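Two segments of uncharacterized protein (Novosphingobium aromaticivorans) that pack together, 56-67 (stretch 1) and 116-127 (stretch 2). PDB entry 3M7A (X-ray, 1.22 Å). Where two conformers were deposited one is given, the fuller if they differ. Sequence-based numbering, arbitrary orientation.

Stretch 1, residues 56-67: ELGDEEGMIFLR
Stretch 2 (116-127) TLAVLEINGGLA

Strands 61-66 and 118-123 of one chain run antiparallel (168° between directions, axes 4.6 Å apart at closest), in the register Met63-Glu121, Ile64-Leu120, Phe65-Val119, Leu66-Ala118; Met63 to Leu66 have phi -132° to -108° and psi 114° to 131°. Paired amides and carbonyls close the ladder: Met63 N to Glu121 O, 3.0 Å, and Glu121 N to Met63 O, 2.9 Å; then Phe65 N to Val119 O, 2.8 Å, and Val119 N to Phe65 O, 3.0 Å. Past the strand, Arg67 N reaches Leu117 O at 3.0 Å. Arg67 (chi1 m, chi2 t, chi3 p) covers the most surface; its side chain runs toward stretch 2 and kinks at chi3, and NE makes a weak hydrogen bond to Thr116 O, 3.3 Å. At the other end Asn123 (phi/psi -57/144, chi1 -83°) turns its amide toward the type I turn Gly58-Glu61 and the residue before it: ND2 donates to Leu57 O and to Asp59 OD1, each 2.9 Å. Water 1 continues the pairing, accepting from Asn123 N (2.9 Å) and donating to Glu61 O (2.8 Å). Phe65 (chi1 m, chi2 69°) shares a sheet face with Val119 (t) and Glu121 (m): CB makes apolar contact with Val119 CB, 4.0 Å, and CE1 lies close to Glu121 CD, 3.4 Å. On the other face, Ala118 CB makes apolar contacts with Leu66 (m) CD2, 3.8 Å, and Ile64 (t) CD1, 4.1 Å.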

ATOM      1  N   GLU A  56      11.835  -4.336   8.423  1.00 10.57           N
ATOM      2  CA  GLU A  56      11.251  -5.530   7.826  0.50 12.03           C
ATOM      3  C   GLU A  56       9.761  -5.366   7.575  1.00 10.86           C
ATOM      4  O   GLU A  56       9.096  -4.542   8.167  1.00 11.21           O
ATOM      5  CB  GLU A  56      11.507  -6.763   8.696  0.50 14.33           C
ATOM      6  CG  GLU A  56      10.729  -6.766  10.002  0.50 19.80           C
ATOM      7  CD  GLU A  56      10.923  -8.043  10.808  0.50 25.51           C
ATOM      8  OE1 GLU A  56      10.846  -9.150  10.222  0.50 30.73           O
ATOM      9  OE2 GLU A  56      11.143  -7.930  12.031  0.50 30.48           O
ATOM     10  N   LEU A  57       9.274  -6.145   6.625  1.00  9.94           N
ATOM     11  CA  LEU A  57       7.894  -6.142   6.153  1.00  8.45           C
ATOM     12  C   LEU A  57       7.697  -7.466   5.421  1.00  9.04           C
ATOM     13  O   LEU A  57       8.496  -7.826   4.549  1.00  9.70           O
ATOM     14  CB  LEU A  57       7.631  -5.004   5.176  1.00  7.72           C
ATOM     15  CG  LEU A  57       6.171  -4.814   4.719  1.00  7.64           C
ATOM     16  CD1 LEU A  57       5.262  -4.358   5.843  1.00  8.92           C
ATOM     17  CD2 LEU A  57       6.134  -3.849   3.522  1.00  8.72           C
ATOM     18  N   GLY A  58       6.644  -8.184   5.768  1.00  9.89           N
ATOM     19  CA  GLY A  58       6.340  -9.439   5.094  1.00 10.46           C
ATOM     20  C   GLY A  58       5.642  -9.221   3.764  1.00  9.03           C
ATOM     21  O   GLY A  58       4.986  -8.223   3.577  1.00  8.09           O
ATOM     22  N   ASP A  59       5.742 -10.199   2.862  1.00  9.22           N
ATOM     23  CA  ASP A  59       5.050 -10.115   1.568  1.00  8.67           C
ATOM     24  C   ASP A  59       3.546 -10.121   1.749  1.00  9.74           C
ATOM     25  O   ASP A  59       2.810  -9.708   0.863  1.00 12.95           O
ATOM     26  CB  ASP A  59       5.449 -11.279   0.655  1.00  8.84           C
ATOM     27  CG  ASP A  59       6.793 -11.086  -0.035  1.00 11.99           C
ATOM     28  OD1 ASP A  59       7.411 -10.004   0.091  1.00 11.70           O
ATOM     29  OD2 ASP A  59       7.219 -12.051  -0.714  1.00 16.58           O
ATOM     30  N   GLU A  60       3.090 -10.622   2.895  1.00  7.76           N
ATOM     31  CA  GLU A  60       1.697 -10.716   3.288  0.50  8.95           C
ATOM     32  C   GLU A  60       1.170  -9.440   3.936  1.00  7.26           C
ATOM     33  O   GLU A  60       0.012  -9.393   4.354  1.00  7.94           O
ATOM     34  CB  GLU A  60       1.544 -11.913   4.268  0.50 11.12           C
ATOM     35  CG  GLU A  60       1.970 -11.710   5.750  0.50 14.21           C
ATOM     36  CD  GLU A  60       3.474 -11.798   6.022  0.50  9.00           C
ATOM     37  OE1 GLU A  60       4.274 -12.045   5.116  0.50 10.35           O
ATOM     38  OE2 GLU A  60       3.843 -11.644   7.210  0.50 18.93           O
ATOM     39  N   GLU A  61       2.061  -8.469   4.129  1.00  6.95           N
ATOM     40  CA  GLU A  61       1.780  -7.230   4.855  1.00  6.74           C
ATOM     41  C   GLU A  61       1.900  -6.017   3.937  1.00  5.77           C
ATOM     42  O   GLU A  61       2.457  -6.083   2.856  1.00  8.36           O
ATOM     43  CB  GLU A  61       2.755  -7.089   6.039  1.00  7.04           C
ATOM     44  CG  GLU A  61       2.667  -8.221   7.044  1.00 10.26           C
ATOM     45  CD  GLU A  61       3.647  -8.069   8.182  1.00 11.39           C
ATOM     46  OE1 GLU A  61       4.806  -7.656   7.952  1.00 14.11           O
ATOM     47  OE2 GLU A  61       3.259  -8.359   9.328  1.00 21.52           O
ATOM     48  N   GLY A  62       1.376  -4.895   4.404  1.00  6.15           N
ATOM     49  CA  GLY A  62       1.523  -3.644   3.709  1.00  5.17           C
ATOM     50  C   GLY A  62       1.166  -2.491   4.618  1.00  4.62           C
ATOM     51  O   GLY A  62       0.948  -2.663   5.812  1.00  5.42           O
HETATM   52  N   MSE A  63       1.108  -1.303   4.030  1.00  4.50           N
HETATM   53  CA  MSE A  63       0.525  -0.145   4.701  1.00  4.29           C
HETATM   54  C   MSE A  63      -0.435   0.499   3.703  1.00  4.17           C
HETATM   55  O   MSE A  63      -0.062   0.730   2.549  1.00  4.91           O
HETATM   56  CB  MSE A  63       1.562   0.866   5.165  1.00  4.72           C
HETATM   57  CG  MSE A  63       0.970   2.067   5.908  1.00  5.27           C
HETATM   58 SE   MSE A  63       2.235   3.219   6.746  0.75  6.96          SE
HETATM   59  CE  MSE A  63       2.536   2.173   8.363  1.00  6.89           C
ATOM     60  N   ILE A  64      -1.652   0.774   4.155  1.00  4.21           N
ATOM     61  CA  ILE A  64      -2.679   1.422   3.352  0.50  5.20           C
ATOM     62  C   ILE A  64      -2.888   2.842   3.908  1.00  4.92           C
ATOM     63  O   ILE A  64      -3.071   3.031   5.113  1.00  6.09           O
ATOM     64  CB  ILE A  64      -3.996   0.569   3.311  0.50  5.31           C
ATOM     65  CG1 ILE A  64      -5.054   1.185   2.377  0.50  8.06           C
ATOM     66  CG2 ILE A  64      -4.591   0.351   4.684  0.50  6.57           C
ATOM     67  CD1 ILE A  64      -4.801   0.961   0.924  0.50  9.83           C
ATOM     68  N   PHE A  65      -2.847   3.814   3.012  1.00  4.37           N
ATOM     69  CA  PHE A  65      -2.964   5.225   3.294  1.00  4.16           C
ATOM     70  C   PHE A  65      -4.315   5.659   2.735  1.00  4.96           C
ATOM     71  O   PHE A  65      -4.527   5.575   1.532  1.00  6.27           O
ATOM     72  CB  PHE A  65      -1.853   6.006   2.595  1.00  5.26           C
ATOM     73  CG  PHE A  65      -0.424   5.631   2.991  1.00  4.70           C
ATOM     74  CD1 PHE A  65       0.115   4.414   2.648  1.00  5.60           C
ATOM     75  CD2 PHE A  65       0.392   6.551   3.634  1.00  5.25           C
ATOM     76  CE1 PHE A  65       1.416   4.113   2.992  1.00  5.81           C
ATOM     77  CE2 PHE A  65       1.697   6.248   3.970  1.00  6.71           C
ATOM     78  CZ  PHE A  65       2.216   5.030   3.642  1.00  5.61           C
ATOM     79  N   LEU A  66      -5.254   6.064   3.591  1.00  5.40           N
ATOM     80  CA  LEU A  66      -6.628   6.379   3.177  1.00  6.42           C
ATOM     81  C   LEU A  66      -6.798   7.879   3.249  1.00  6.68           C
ATOM     82  O   LEU A  66      -6.538   8.499   4.289  1.00  7.97           O
ATOM     83  CB  LEU A  66      -7.670   5.680   4.040  1.00  7.08           C
ATOM     84  CG  LEU A  66      -7.712   4.170   3.927  1.00  8.51           C
ATOM     85  CD1 LEU A  66      -8.877   3.638   4.802  1.00 10.21           C
ATOM     86  CD2 LEU A  66      -7.796   3.687   2.454  1.00  8.60           C
ATOM     87  N   ARG A  67      -7.213   8.457   2.134  1.00  7.50           N
ATOM     88  CA  ARG A  67      -7.141   9.894   1.965  1.00  8.14           C
ATOM     89  C   ARG A  67      -8.474  10.535   1.743  1.00  8.50           C
ATOM     90  O   ARG A  67      -9.238  10.142   0.893  1.00  9.61           O
ATOM     91  CB  ARG A  67      -6.246  10.236   0.792  1.00  8.07           C
ATOM     92  CG  ARG A  67      -4.853   9.694   0.994  1.00  8.13           C
ATOM     93  CD  ARG A  67      -4.009   9.808  -0.231  1.00  9.45           C
ATOM     94  NE  ARG A  67      -3.818  11.166  -0.726  1.00  9.98           N
ATOM     95  CZ  ARG A  67      -2.975  12.043  -0.205  1.00 10.07           C
ATOM     96  NH1 ARG A  67      -2.242  11.756   0.862  1.00 11.77           N
ATOM     97  NH2 ARG A  67      -2.835  13.235  -0.751  1.00 14.25           N
ATOM     98  N   THR A 116      -5.831  11.028  -5.468  1.00  6.85           N
ATOM     99  CA  THR A 116      -5.452   9.749  -4.884  1.00  6.22           C
ATOM    100  C   THR A 116      -6.356   9.444  -3.682  1.00  5.83           C
ATOM    101  O   THR A 116      -6.280  10.129  -2.648  1.00  6.52           O
ATOM    102  CB  THR A 116      -4.006   9.799  -4.409  1.00  6.88           C
ATOM    103  OG1 THR A 116      -3.172  10.264  -5.474  1.00  6.92           O
ATOM    104  CG2 THR A 116      -3.520   8.434  -3.948  1.00  8.99           C
ATOM    105  N   LEU A 117      -7.233   8.449  -3.833  1.00  5.53           N
ATOM    106  CA  LEU A 117      -8.108   7.985  -2.759  1.00  5.77           C
ATOM    107  C   LEU A 117      -7.341   7.160  -1.726  1.00  5.28           C
ATOM    108  O   LEU A 117      -7.637   7.223  -0.534  1.00  5.63           O
ATOM    109  CB  LEU A 117      -9.258   7.181  -3.382  1.00  6.01           C
ATOM    110  CG  LEU A 117     -10.241   6.595  -2.371  1.00  6.54           C
ATOM    111  CD1 LEU A 117     -10.987   7.695  -1.598  1.00  9.27           C
ATOM    112  CD2 LEU A 117     -11.241   5.699  -3.099  1.00  9.10           C
ATOM    113  N   ALA A 118      -6.407   6.335  -2.188  1.00  4.88           N
ATOM    114  CA  ALA A 118      -5.642   5.467  -1.293  1.00  5.07           C
ATOM    115  C   ALA A 118      -4.283   5.180  -1.903  1.00  4.57           C
ATOM    116  O   ALA A 118      -4.090   5.307  -3.102  1.00  4.83           O
ATOM    117  CB  ALA A 118      -6.411   4.157  -1.027  1.00  5.17           C
ATOM    118  N   VAL A 119      -3.353   4.754  -1.066  1.00  4.71           N
ATOM    119  CA  VAL A 119      -2.066   4.260  -1.478  1.00  4.99           C
ATOM    120  C   VAL A 119      -1.791   2.981  -0.707  1.00  4.37           C
ATOM    121  O   VAL A 119      -2.039   2.919   0.483  1.00  4.98           O
ATOM    122  CB  VAL A 119      -0.943   5.283  -1.198  1.00  5.12           C
ATOM    123  CG1 VAL A 119       0.405   4.765  -1.694  1.00  7.86           C
ATOM    124  CG2 VAL A 119      -1.275   6.641  -1.870  1.00  6.18           C
ATOM    125  N   LEU A 120      -1.285   1.963  -1.407  1.00  4.33           N
ATOM    126  CA  LEU A 120      -0.902   0.710  -0.788  1.00  4.34           C
ATOM    127  C   LEU A 120       0.594   0.538  -1.016  1.00  3.87           C
ATOM    128  O   LEU A 120       1.070   0.541  -2.165  1.00  4.95           O
ATOM    129  CB  LEU A 120      -1.681  -0.450  -1.398  1.00  4.50           C
ATOM    130  CG  LEU A 120      -1.252  -1.818  -0.892  1.00  5.70           C
ATOM    131  CD1 LEU A 120      -1.584  -2.021   0.608  1.00  7.39           C
ATOM    132  CD2 LEU A 120      -1.933  -2.924  -1.711  1.00  7.88           C
ATOM    133  N   GLU A 121       1.339   0.411   0.077  1.00  4.16           N
ATOM    134  CA  GLU A 121       2.769   0.093   0.009  1.00  4.42           C
ATOM    135  C   GLU A 121       3.022  -1.364   0.389  1.00  3.61           C
ATOM    136  O   GLU A 121       2.517  -1.834   1.397  1.00  4.45           O
ATOM    137  CB  GLU A 121       3.585   0.997   0.952  1.00  5.11           C
ATOM    138  CG  GLU A 121       3.590   2.448   0.516  1.00  4.95           C
ATOM    139  CD  GLU A 121       4.354   3.393   1.405  1.00  6.16           C
ATOM    140  OE1 GLU A 121       4.784   3.020   2.497  1.00  6.83           O
ATOM    141  OE2 GLU A 121       4.491   4.560   0.985  1.00  8.15           O
ATOM    142  N   ILE A 122       3.776  -2.044  -0.463  1.00  4.25           N
ATOM    143  CA  ILE A 122       4.176  -3.429  -0.270  1.00  4.66           C
ATOM    144  C   ILE A 122       5.671  -3.535  -0.597  1.00  5.14           C
ATOM    145  O   ILE A 122       6.295  -2.596  -1.070  1.00  4.86           O
ATOM    146  CB  ILE A 122       3.343  -4.381  -1.152  1.00  5.20           C
ATOM    147  CG1 ILE A 122       3.585  -4.160  -2.652  1.00  5.56           C
ATOM    148  CG2 ILE A 122       1.857  -4.257  -0.779  1.00  6.23           C
ATOM    149  CD1 ILE A 122       2.806  -5.146  -3.537  1.00  7.01           C
ATOM    150  N   ASN A 123       6.253  -4.690  -0.338  1.00  5.31           N
ATOM    151  CA  ASN A 123       7.675  -4.860  -0.561  1.00  5.01           C
ATOM    152  C   ASN A 123       8.096  -4.565  -2.000  1.00  5.07           C
ATOM    153  O   ASN A 123       7.393  -4.888  -2.967  1.00  5.80           O
ATOM    154  CB  ASN A 123       8.082  -6.297  -0.218  1.00  5.61           C
ATOM    155  CG  ASN A 123       8.321  -6.521   1.237  1.00  6.20           C
ATOM    156  OD1 ASN A 123       8.957  -5.710   1.893  1.00  8.05           O
ATOM    157  ND2 ASN A 123       7.863  -7.665   1.738  1.00 10.50           N
ATOM    158  N   GLY A 124       9.275  -3.992  -2.123  1.00  4.88           N
ATOM    159  CA  GLY A 124       9.809  -3.644  -3.406  1.00  5.32           C
ATOM    160  C   GLY A 124       9.856  -4.829  -4.333  1.00  4.76           C
ATOM    161  O   GLY A 124      10.338  -5.903  -3.954  1.00  5.61           O
ATOM    162  N   GLY A 125       9.400  -4.617  -5.563  1.00  4.79           N
ATOM    163  CA  GLY A 125       9.397  -5.643  -6.599  1.00  4.42           C
ATOM    164  C   GLY A 125       8.232  -6.603  -6.560  1.00  4.80           C
ATOM    165  O   GLY A 125       8.047  -7.409  -7.471  1.00  5.83           O
ATOM    166  N   LEU A 126       7.437  -6.551  -5.495  1.00  5.01           N
ATOM    167  CA  LEU A 126       6.392  -7.523  -5.302  1.00  5.24           C
ATOM    168  C   LEU A 126       5.245  -7.349  -6.287  1.00  5.37           C
ATOM    169  O   LEU A 126       4.617  -8.326  -6.684  1.00  5.62           O
ATOM    170  CB  LEU A 126       5.915  -7.555  -3.814  1.00  5.99           C
ATOM    171  CG  LEU A 126       4.942  -8.657  -3.404  1.00  6.79           C
ATOM    172  CD1 LEU A 126       5.522 -10.058  -3.670  1.00  6.95           C
ATOM    173  CD2 LEU A 126       4.597  -8.506  -1.925  1.00  7.02           C
ATOM    174  N   ALA A 127       4.932  -6.108  -6.656  1.00  5.71           N
ATOM    175  CA  ALA A 127       3.804  -5.901  -7.579  1.00  5.45           C
ATOM    176  C   ALA A 127       4.047  -6.660  -8.876  1.00  5.51           C
ATOM    177  O   ALA A 127       3.145  -7.335  -9.374  1.00  6.37           O
ATOM    178  CB  ALA A 127       3.536  -4.431  -7.845  1.00  6.79           C
TER
HETATM  179  O   HOH W   1       4.698  -6.528   1.245  1.00  7.16           O